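Local coordinates for mandelate racemase/muconate lactonizing enzyme (Roseovarius nubinhibens, PDB 2QDD), which is of unknown specific function but belongs to the mandelate racemase/muconate lactonizing enzymes of the enolase superfamily and binds magnesium, probably for acid-base chemistry on a carboxylate substrate, at residues A[137-142]-A[162-167]; A[148-153]-A[181-186]; A[192-197]-A[216-221]. All coordinates share one frame; numbering follows the deposited sequence.

Interaction 1: residues A[137-142]-A[162-167]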
loop_
_atom_site.group_PDB
_atom_site.type_symbol
_atom_site.label_atom_id
_atom_site.label_comp_id
_atom_site.label_asym_id
_atom_site.label_seq_id
_atom_site.Cartn_x
_atom_site.Cartn_y
_atom_site.Cartn_z
ATOM N N ILE A 137 -19.166 -6.832 -35.729
ATOM C CA ILE A 137 -19.337 -8.182 -35.220
ATOM C C ILE A 137 -18.007 -8.896 -35.381
ATOM O O ILE A 137 -17.387 -8.807 -36.440
ATOM C CB ILE A 137 -20.470 -8.946 -35.983
ATOM C CG1 ILE A 137 -21.802 -8.190 -35.897
ATOM C CG2 ILE A 137 -20.638 -10.381 -35.466
ATOM C CD1 ILE A 137 -22.222 -7.784 -34.478
ATOM N N ASN A 138 -17.556 -9.585 -34.336
ATOM C CA ASN A 138 -16.321 -10.357 -34.445
ATOM C C ASN A 138 -16.488 -11.818 -34.874
ATOM O O ASN A 138 -17.489 -12.460 -34.558
ATOM C CB ASN A 138 -15.430 -10.206 -33.200
ATOM C CG ASN A 138 -15.985 -10.918 -31.989
ATOM O OD1 ASN A 138 -15.739 -12.108 -31.783
ATOM N ND2 ASN A 138 -16.732 -10.190 -31.171
ATOM N N SER A 139 -15.499 -12.327 -35.605
ATOM C CA SER A 139 -15.436 -13.740 -35.971
ATOM C C SER A 139 -14.882 -14.598 -34.842
ATOM O O SER A 139 -14.213 -14.094 -33.938
ATOM C CB SER A 139 -14.572 -13.927 -37.216
ATOM O OG SER A 139 -13.207 -13.658 -36.943
ATOM N N SER A 140 -15.158 -15.898 -34.912
ATOM C CA SER A 140 -14.585 -16.871 -33.991
ATOM C C SER A 140 -13.658 -17.817 -34.734
ATOM O O SER A 140 -14.097 -18.571 -35.607
ATOM C CB SER A 140 -15.687 -17.660 -33.295
ATOM O OG SER A 140 -16.646 -16.787 -32.729
ATOM N N ILE A 141 -12.378 -17.766 -34.381
ATOM C CA ILE A 141 -11.348 -18.569 -35.030
ATOM C C ILE A 141 -10.921 -19.719 -34.119
ATOM O O ILE A 141 -10.252 -19.506 -33.107
ATOM C CB ILE A 141 -10.115 -17.712 -35.426
ATOM C CG1 ILE A 141 -10.533 -16.385 -36.089
ATOM C CG2 ILE A 141 -9.121 -18.526 -36.269
ATOM C CD1 ILE A 141 -11.257 -16.512 -37.435
ATOM N N SER A 142 -11.318 -20.933 -34.498
ATOM C CA SER A 142 -11.071 -22.152 -33.721
ATOM C C SER A 142 -9.590 -22.509 -33.664
ATOM O O SER A 142 -8.830 -22.173 -34.572
ATOM C CB SER A 142 -11.854 -23.326 -34.320
ATOM O OG SER A 142 -13.231 -23.255 -33.990
ATOM N N ARG A 162 -13.972 -7.908 -39.569
ATOM C CA ARG A 162 -12.749 -7.114 -39.421
ATOM C C ARG A 162 -12.151 -7.233 -38.018
ATOM O O ARG A 162 -11.071 -6.714 -37.755
ATOM C CB ARG A 162 -13.008 -5.644 -39.758
ATOM C CG ARG A 162 -13.675 -5.417 -41.101
ATOM C CD ARG A 162 -13.537 -3.983 -41.560
ATOM N NE ARG A 162 -12.438 -3.826 -42.508
ATOM C CZ ARG A 162 -11.325 -3.144 -42.262
ATOM N NH1 ARG A 162 -11.151 -2.544 -41.089
ATOM N NH2 ARG A 162 -10.383 -3.061 -43.193
ATOM N N THR A 163 -12.865 -7.909 -37.123
ATOM C CA THR A 163 -12.365 -8.210 -35.788
ATOM C C THR A 163 -12.475 -9.714 -35.568
ATOM O O THR A 163 -13.455 -10.335 -35.969
ATOM C CB THR A 163 -13.143 -7.437 -34.698
ATOM O OG1 THR A 163 -13.304 -6.073 -35.104
ATOM C CG2 THR A 163 -12.395 -7.463 -33.358
ATOM N N HIS A 164 -11.446 -10.296 -34.960
ATOM C CA HIS A 164 -11.320 -11.743 -34.864
ATOM C C HIS A 164 -10.962 -12.158 -33.441
ATOM O O HIS A 164 -10.025 -11.627 -32.843
ATOM C CB HIS A 164 -10.267 -12.264 -35.853
ATOM C CG HIS A 164 -10.438 -11.739 -37.245
ATOM N ND1 HIS A 164 -11.447 -12.161 -38.081
ATOM C CD2 HIS A 164 -9.742 -10.806 -37.937
ATOM C CE1 HIS A 164 -11.360 -11.521 -39.232
ATOM N NE2 HIS A 164 -10.333 -10.693 -39.171
ATOM N N SER A 165 -11.727 -13.105 -32.909
ATOM C CA SER A 165 -11.406 -13.749 -31.649
ATOM C C SER A 165 -10.703 -15.072 -31.934
ATOM O O SER A 165 -11.346 -16.060 -32.284
ATOM C CB SER A 165 -12.685 -13.982 -30.840
ATOM O OG SER A 165 -12.399 -14.128 -29.465
ATOM N N ALA A 166 -9.380 -15.074 -31.796
ATOM C CA ALA A 166 -8.578 -16.280 -31.958
ATOM C C ALA A 166 -8.498 -17.062 -30.652
ATOM O O ALA A 166 -8.030 -16.550 -29.634
ATOM C CB ALA A 166 -7.188 -15.926 -32.459
ATOM N N LYS A 167 -8.963 -18.305 -30.687
ATOM C CA LYS A 167 -9.063 -19.129 -29.485
ATOM C C LYS A 167 -7.772 -19.921 -29.276
ATOM O O LYS A 167 -7.449 -20.821 -30.053
ATOM C CB LYS A 167 -10.271 -20.068 -29.567
ATOM C CG LYS A 167 -11.554 -19.419 -30.059
ATOM C CD LYS A 167 -12.313 -18.727 -28.942
ATOM C CE LYS A 167 -13.329 -17.741 -29.507
ATOM N NZ LYS A 167 -14.016 -16.979 -28.426
HETATM O O HOH W 1 -16.138 -7.231 -38.009
#

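Interaction 2: residues A[148-153]-A[181-186]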
loop_
_atom_site.group_PDB
_atom_site.type_symbol
_atom_site.label_atom_id
_atom_site.label_comp_id
_atom_site.label_asym_id
_atom_site.label_seq_id
_atom_site.Cartn_x
_atom_site.Cartn_y
_atom_site.Cartn_z
ATOM N N GLN A 148 -3.704 -23.084 -40.230
ATOM C CA GLN A 148 -5.146 -23.338 -40.193
ATOM C C GLN A 148 -5.937 -22.121 -39.718
ATOM O O GLN A 148 -6.945 -21.758 -40.325
ATOM C CB GLN A 148 -5.466 -24.528 -39.288
ATOM C CG GLN A 148 -5.458 -25.876 -39.986
ATOM C CD GLN A 148 -5.390 -27.032 -39.003
ATOM O OE1 GLN A 148 -6.285 -27.218 -38.177
ATOM N NE2 GLN A 148 -4.320 -27.813 -39.087
ATOM N N MET A 149 -5.473 -21.505 -38.630
ATOM C CA MET A 149 -6.139 -20.347 -38.033
ATOM C C MET A 149 -6.045 -19.123 -38.950
ATOM O O MET A 149 -7.001 -18.356 -39.071
ATOM C CB MET A 149 -5.554 -20.039 -36.646
ATOM C CG MET A 149 -5.783 -21.136 -35.604
ATOM S SD MET A 149 -5.003 -20.829 -33.994
ATOM C CE MET A 149 -6.363 -20.075 -33.113
ATOM N N LEU A 150 -4.896 -18.969 -39.607
ATOM C CA LEU A 150 -4.670 -17.887 -40.564
ATOM C C LEU A 150 -5.434 -18.084 -41.879
ATOM O O LEU A 150 -5.771 -17.113 -42.557
ATOM C CB LEU A 150 -3.168 -17.726 -40.831
ATOM C CG LEU A 150 -2.561 -16.331 -41.037
ATOM C CD1 LEU A 150 -2.873 -15.382 -39.884
ATOM C CD2 LEU A 150 -1.052 -16.434 -41.251
ATOM N N GLY A 151 -5.702 -19.343 -42.227
ATOM C CA GLY A 151 -6.649 -19.683 -43.290
ATOM C C GLY A 151 -8.096 -19.405 -42.923
ATOM O O GLY A 151 -8.865 -18.908 -43.751
ATOM N N LEU A 152 -8.465 -19.728 -41.682
ATOM C CA LEU A 152 -9.778 -19.383 -41.128
ATOM C C LEU A 152 -10.024 -17.873 -41.023
ATOM O O LEU A 152 -11.165 -17.423 -41.132
ATOM C CB LEU A 152 -9.979 -20.039 -39.756
ATOM C CG LEU A 152 -10.300 -21.536 -39.674
ATOM C CD1 LEU A 152 -10.090 -22.040 -38.252
ATOM C CD2 LEU A 152 -11.719 -21.848 -40.144
ATOM N N ILE A 153 -8.951 -17.111 -40.809
ATOM C CA ILE A 153 -9.003 -15.646 -40.719
ATOM C C ILE A 153 -9.263 -15.014 -42.093
ATOM O O ILE A 153 -10.095 -14.106 -42.219
ATOM C CB ILE A 153 -7.709 -15.076 -40.038
ATOM C CG1 ILE A 153 -7.844 -15.135 -38.513
ATOM C CG2 ILE A 153 -7.383 -13.647 -40.493
ATOM C CD1 ILE A 153 -6.525 -15.042 -37.773
ATOM N N GLU A 181 2.331 -15.495 -32.636
ATOM C CA GLU A 181 3.261 -14.780 -33.512
ATOM C C GLU A 181 2.922 -14.876 -35.001
ATOM O O GLU A 181 3.219 -13.955 -35.759
ATOM C CB GLU A 181 4.715 -15.196 -33.258
ATOM C CG GLU A 181 5.252 -14.832 -31.875
ATOM C CD GLU A 181 5.747 -13.391 -31.747
ATOM O OE1 GLU A 181 6.922 -13.206 -31.355
ATOM O OE2 GLU A 181 4.972 -12.444 -32.011
ATOM N N ALA A 182 2.293 -15.978 -35.409
ATOM C CA ALA A 182 1.828 -16.129 -36.789
ATOM C C ALA A 182 0.592 -15.276 -37.070
ATOM O O ALA A 182 0.545 -14.559 -38.071
ATOM C CB ALA A 182 1.556 -17.597 -37.115
ATOM N N ILE A 183 -0.391 -15.359 -36.174
ATOM C CA ILE A 183 -1.685 -14.683 -36.329
ATOM C C ILE A 183 -1.547 -13.155 -36.288
ATOM O O ILE A 183 -2.181 -12.440 -37.077
ATOM C CB ILE A 183 -2.706 -15.187 -35.266
ATOM C CG1 ILE A 183 -3.198 -16.595 -35.617
ATOM C CG2 ILE A 183 -3.892 -14.251 -35.138
ATOM C CD1 ILE A 183 -3.966 -17.268 -34.500
ATOM N N SER A 184 -0.702 -12.669 -35.384
ATOM C CA SER A 184 -0.469 -11.236 -35.230
ATOM C C SER A 184 0.291 -10.631 -36.412
ATOM O O SER A 184 0.018 -9.498 -36.812
ATOM C CB SER A 184 0.272 -10.956 -33.924
ATOM O OG SER A 184 0.188 -9.588 -33.565
ATOM N N ALA A 185 1.232 -11.392 -36.970
ATOM C CA ALA A 185 2.031 -10.924 -38.102
ATOM C C ALA A 185 1.349 -11.130 -39.458
ATOM O O ALA A 185 1.717 -10.485 -40.444
ATOM C CB ALA A 185 3.405 -11.571 -38.090
ATOM N N GLY A 186 0.357 -12.016 -39.503
ATOM C CA GLY A 186 -0.331 -12.341 -40.751
ATOM C C GLY A 186 -1.771 -11.868 -40.836
ATOM O O GLY A 186 -2.566 -12.420 -41.602
#

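Interaction 3: residues A[192-197]-A[216-221]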
loop_
_atom_site.group_PDB
_atom_site.type_symbol
_atom_site.label_atom_id
_atom_site.label_comp_id
_atom_site.label_asym_id
_atom_site.label_seq_id
_atom_site.Cartn_x
_atom_site.Cartn_y
_atom_site.Cartn_z
ATOM N N ARG A 192 -8.338 -6.552 -36.618
ATOM C CA ARG A 192 -7.933 -6.670 -35.207
ATOM C C ARG A 192 -8.102 -8.098 -34.692
ATOM O O ARG A 192 -9.106 -8.747 -34.985
ATOM C CB ARG A 192 -8.742 -5.722 -34.309
ATOM C CG ARG A 192 -8.968 -4.320 -34.857
ATOM C CD ARG A 192 -8.706 -3.266 -33.804
ATOM N NE ARG A 192 -7.280 -3.143 -33.514
ATOM C CZ ARG A 192 -6.769 -2.919 -32.307
ATOM N NH1 ARG A 192 -7.559 -2.785 -31.247
ATOM N NH2 ARG A 192 -5.457 -2.829 -32.160
ATOM N N VAL A 193 -7.125 -8.572 -33.918
ATOM C CA VAL A 193 -7.286 -9.792 -33.122
ATOM C C VAL A 193 -7.398 -9.568 -31.616
ATOM O O VAL A 193 -6.728 -8.705 -31.046
ATOM C CB VAL A 193 -6.206 -10.870 -33.404
ATOM C CG1 VAL A 193 -6.502 -11.592 -34.700
ATOM C CG2 VAL A 193 -4.805 -10.282 -33.401
ATOM N N THR A 194 -8.266 -10.360 -30.994
ATOM C CA THR A 194 -8.208 -10.661 -29.573
ATOM C C THR A 194 -7.811 -12.131 -29.428
ATOM O O THR A 194 -8.410 -12.999 -30.061
ATOM C CB THR A 194 -9.595 -10.408 -28.906
ATOM O OG1 THR A 194 -9.949 -9.026 -29.052
ATOM C CG2 THR A 194 -9.589 -10.765 -27.417
ATOM N N PHE A 195 -6.797 -12.405 -28.609
ATOM C CA PHE A 195 -6.467 -13.778 -28.236
ATOM C C PHE A 195 -7.214 -14.193 -26.987
ATOM O O PHE A 195 -6.928 -13.707 -25.891
ATOM C CB PHE A 195 -4.959 -13.964 -28.063
ATOM C CG PHE A 195 -4.183 -13.764 -29.330
ATOM C CD1 PHE A 195 -3.532 -12.565 -29.571
ATOM C CD2 PHE A 195 -4.122 -14.768 -30.289
ATOM C CE1 PHE A 195 -2.818 -12.365 -30.745
ATOM C CE2 PHE A 195 -3.411 -14.582 -31.467
ATOM C CZ PHE A 195 -2.758 -13.376 -31.700
ATOM N N ASP A 196 -8.181 -15.092 -27.175
ATOM C CA ASP A 196 -9.068 -15.550 -26.109
ATOM C C ASP A 196 -8.591 -16.896 -25.562
ATOM O O ASP A 196 -8.586 -17.915 -26.260
ATOM C CB ASP A 196 -10.514 -15.634 -26.613
ATOM C CG ASP A 196 -11.503 -16.073 -25.534
ATOM O OD1 ASP A 196 -11.194 -15.989 -24.321
ATOM O OD2 ASP A 196 -12.616 -16.499 -25.912
ATOM N N VAL A 197 -8.195 -16.870 -24.296
ATOM C CA VAL A 197 -7.479 -17.963 -23.653
ATOM C C VAL A 197 -8.514 -18.824 -22.942
ATOM O O VAL A 197 -8.299 -20.024 -22.729
ATOM C CB VAL A 197 -6.446 -17.397 -22.641
ATOM C CG1 VAL A 197 -5.700 -18.492 -21.919
ATOM C CG2 VAL A 197 -5.464 -16.464 -23.342
ATOM N N ARG A 216 1.364 -7.365 -29.212
ATOM C CA ARG A 216 0.769 -6.549 -28.161
ATOM C C ARG A 216 -0.735 -6.443 -28.345
ATOM O O ARG A 216 -1.340 -5.447 -27.970
ATOM C CB ARG A 216 1.394 -5.148 -28.141
ATOM C CG ARG A 216 2.899 -5.131 -27.916
ATOM C CD ARG A 216 3.257 -5.730 -26.573
ATOM N NE ARG A 216 4.698 -5.753 -26.355
ATOM C CZ ARG A 216 5.424 -6.862 -26.253
ATOM N NH1 ARG A 216 6.730 -6.783 -26.049
ATOM N NH2 ARG A 216 4.851 -8.049 -26.361
ATOM N N ASP A 217 -1.333 -7.482 -28.919
ATOM C CA ASP A 217 -2.787 -7.570 -29.049
ATOM C C ASP A 217 -3.446 -7.869 -27.707
ATOM O O ASP A 217 -2.791 -8.388 -26.799
ATOM C CB ASP A 217 -3.159 -8.642 -30.071
ATOM C CG ASP A 217 -2.391 -8.498 -31.362
ATOM O OD1 ASP A 217 -1.333 -9.142 -31.491
ATOM O OD2 ASP A 217 -2.832 -7.723 -32.239
ATOM N N TRP A 218 -4.732 -7.523 -27.602
ATOM C CA TRP A 218 -5.608 -7.920 -26.492
ATOM C C TRP A 218 -5.448 -9.373 -26.069
ATOM O O TRP A 218 -5.402 -10.272 -26.910
ATOM C CB TRP A 218 -7.068 -7.718 -26.881
ATOM C CG TRP A 218 -7.596 -6.324 -26.732
ATOM C CD1 TRP A 218 -7.942 -5.470 -27.740
ATOM C CD2 TRP A 218 -7.891 -5.639 -25.508
ATOM N NE1 TRP A 218 -8.411 -4.290 -27.224
ATOM C CE2 TRP A 218 -8.398 -4.367 -25.857
ATOM C CE3 TRP A 218 -7.769 -5.972 -24.153
ATOM C CZ2 TRP A 218 -8.788 -3.432 -24.901
ATOM C CZ3 TRP A 218 -8.149 -5.035 -23.200
ATOM C CH2 TRP A 218 -8.647 -3.778 -23.579
ATOM N N ILE A 219 -5.364 -9.591 -24.760
ATOM C CA ILE A 219 -5.449 -10.927 -24.184
ATOM C C ILE A 219 -6.689 -10.997 -23.312
ATOM O O ILE A 219 -6.824 -10.237 -22.348
ATOM C CB ILE A 219 -4.197 -11.283 -23.332
ATOM C CG1 ILE A 219 -2.902 -11.085 -24.130
ATOM C CG2 ILE A 219 -4.301 -12.709 -22.776
ATOM C CD1 ILE A 219 -2.815 -11.859 -25.452
ATOM N N GLU A 220 -7.595 -11.902 -23.664
ATOM C CA GLU A 220 -8.850 -12.036 -22.941
ATOM C C GLU A 220 -8.731 -13.120 -21.883
ATOM O O GLU A 220 -8.399 -14.271 -22.195
ATOM C CB GLU A 220 -10.007 -12.321 -23.900
ATOM C CG GLU A 220 -11.388 -12.208 -23.267
ATOM C CD GLU A 220 -12.495 -12.771 -24.152
ATOM O OE1 GLU A 220 -12.416 -12.611 -25.393
ATOM O OE2 GLU A 220 -13.450 -13.369 -23.602
ATOM N N GLN A 221 -8.982 -12.712 -20.635
ATOM C CA GLN A 221 -9.110 -13.583 -19.462
ATOM C C GLN A 221 -8.161 -14.794 -19.441
ATOM O O GLN A 221 -8.591 -15.933 -19.660
ATOM C CB GLN A 221 -10.580 -13.973 -19.234
ATOM C CG GLN A 221 -10.861 -14.716 -17.924
ATOM C CD GLN A 221 -11.220 -13.821 -16.771
ATOM O OE1 GLN A 221 -12.039 -12.919 -16.901
ATOM N NE2 GLN A 221 -10.630 -14.090 -15.612
HETATM O O HOH W 2 -8.275 -1.587 -28.407
HETATM O O HOH W 3 -4.882 -6.549 -33.586
HETATM O O HOH W 4 -5.692 -6.175 -30.666
HETATM O O HOH W 5 -12.625 -15.474 -21.981
#

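Interaction 1: residues A[137-142]-A[162-167]
Four backbone hydrogen bonds join strand 138-141 to strand 163-167, and their alternation establishes the parallel pairing. Ser-139 N donates to Thr-163 O (2.9 Å) within the carbonyl plane, and Ser-139 O receives Ser-165 N from above its plane. Ile-141 N then reaches Ser-165 O with an almost straight N-H...O angle of 172°. Last comes Lys-167 N, which meets Ile-141 O at 3.0 Å nearly along the C=O axis. At the N-terminal end a water bridges the two segments: it donates to Ile-137 O (2.6 Å) and accepts from Arg-162 N.

These are the first two strands of the enolase-superfamily barrel, linked by helix 146-159 in a beta-alpha-beta unit; the short segments cross at -26°, in keeping with the twist of the sheet.

One polar side-chain pair crosses between the strands. On the helix side, Ser-139 OG lies in the plane of the His-164 ring at its ND1 edge, 2.6 Å away, a hydrogen bond in which either atom could be the donor. Two features position it: OG sits between backbone N and carbonyl carbon (chi1 69°), and His-164 NE2 is bonded to His-191 ND1 at the far side of the ring. Lys-167 bends at chi2, so that CG packs 3.3 Å from Ile-141 O while NZ comes round to the face of Ser-165 and bonds weakly to its OG, within the same strand. The stronger partner of NZ is the magnesium ligand Asp-196, through a salt bridge.

Apolar packing is modest. Ile-141 crosses His-164 obliquely, CG1 standing 4.1 Å from CB of the histidine, and faces Met-149, Leu-152 and Ile-153 of helix 146-159. On the Ser-165 face, Asn-138 CB rests against Thr-163 CB at 3.9 Å.

Interaction 2: residues A[148-153]-A[181-186]
Ile-183 carries most of the apolar contact, entering between Met-149 and Ile-153, one helical turn apart on the facing helix. Its CD1 lies 3.7 Å from Met-149 SD, while the other branch, CG2, meets Ile-153 CD1 at 3.8 Å; both pairs cross obliquely. The split follows from chi1 of -74°, which sets CG1 beside the backbone N and CG2 anti to it. Met-149 is bent at chi3 (95°), and its CB, SD and CE all pack on the same CD1 methyl, CE at 3.9 Å from Ile-183 CD1.

Leu-150 packs mainly against backbone. Its CD1 is 3.4 Å from Gly-186 O, which follows the last turn, and CD2 is 4.0 Å from Ala-182 O. The leucine closes directly on the glycine backbone, Leu-150 CD2 lying 4.2 Å from Gly-186 CA.

The short axes lie 9.7 Å apart at 27°, roughly parallel, and side chains fill the gap between them. As neighbouring outer helices of the barrel, 146-159 and 173-185 cover its strands, the first lying over strand 135-141 and the second over strand 192-196, where Ile-183 reaches Val-193 and Phe-195.

Interaction 3: residues A[192-197]-A[216-221]
Strands 192-196 and 218-220 are parallel neighbours in the enolase-superfamily barrel, joined through helix 203-210 as a beta-alpha-beta unit. The tight part is centred on Phe-195. Glu-220 N donates to Phe-195 O (2.9 Å, N-H...O 176°), and Phe-195 N to Trp-218 O at 3.1 Å; farther on, the bond from Val-197 N to Glu-220 O is weak. On the helix-facing side Phe-195 CB touches Ile-219 CD1 at 4.0 Å. Toward the N-terminal end the phenyl edge points CE1 at Asp-217 OD1, ring and carboxylate planes 71° apart. Ser-184 of helix 173-185 bonds that same oxygen.

The N-terminal ends are looser, and water fills in for direct bonds. One water links Val-193 N to Asp-217 OD2; another donates to Val-193 O; a third accepts from Trp-218 NE1 and, weakly, from Arg-192 NH1. Arg-192 NH2 makes its salt bridge with Glu-208 of the second subunit.

On the barrel's inner face the magnesium ligands Asp-196 and Glu-220 lie side by side, with no metal modelled. Glu-220 OE1 has a salt bridge to Lys-265. The Asp-196 and Glu-220 carboxylates stack 9° from parallel, and one water sits 2.8 Å from both Asp-196 OD1 and Glu-220 OE2.

How the interactions relate
From the N terminus, strand 135-141 leads into helix 146-159 and on to strand 163-167, and interaction 1 closes that excursion. Interaction 2 starts on the same helix and closes on the last turns of helix 173-185, so its segments alternate with those of interaction 1: the two cross. They also touch where Met-149 CE packs on Lys-167 O. Interaction 3 opens after both have closed and closes the next strand-helix-strand unit but one. His-164 N and O pair with Arg-192 O and Thr-194 N, joining interactions 1 and 3, while helix 173-185, packed on strand 192-196, joins 2 to 3. Together they tie four consecutive barrel strands to two covering helices.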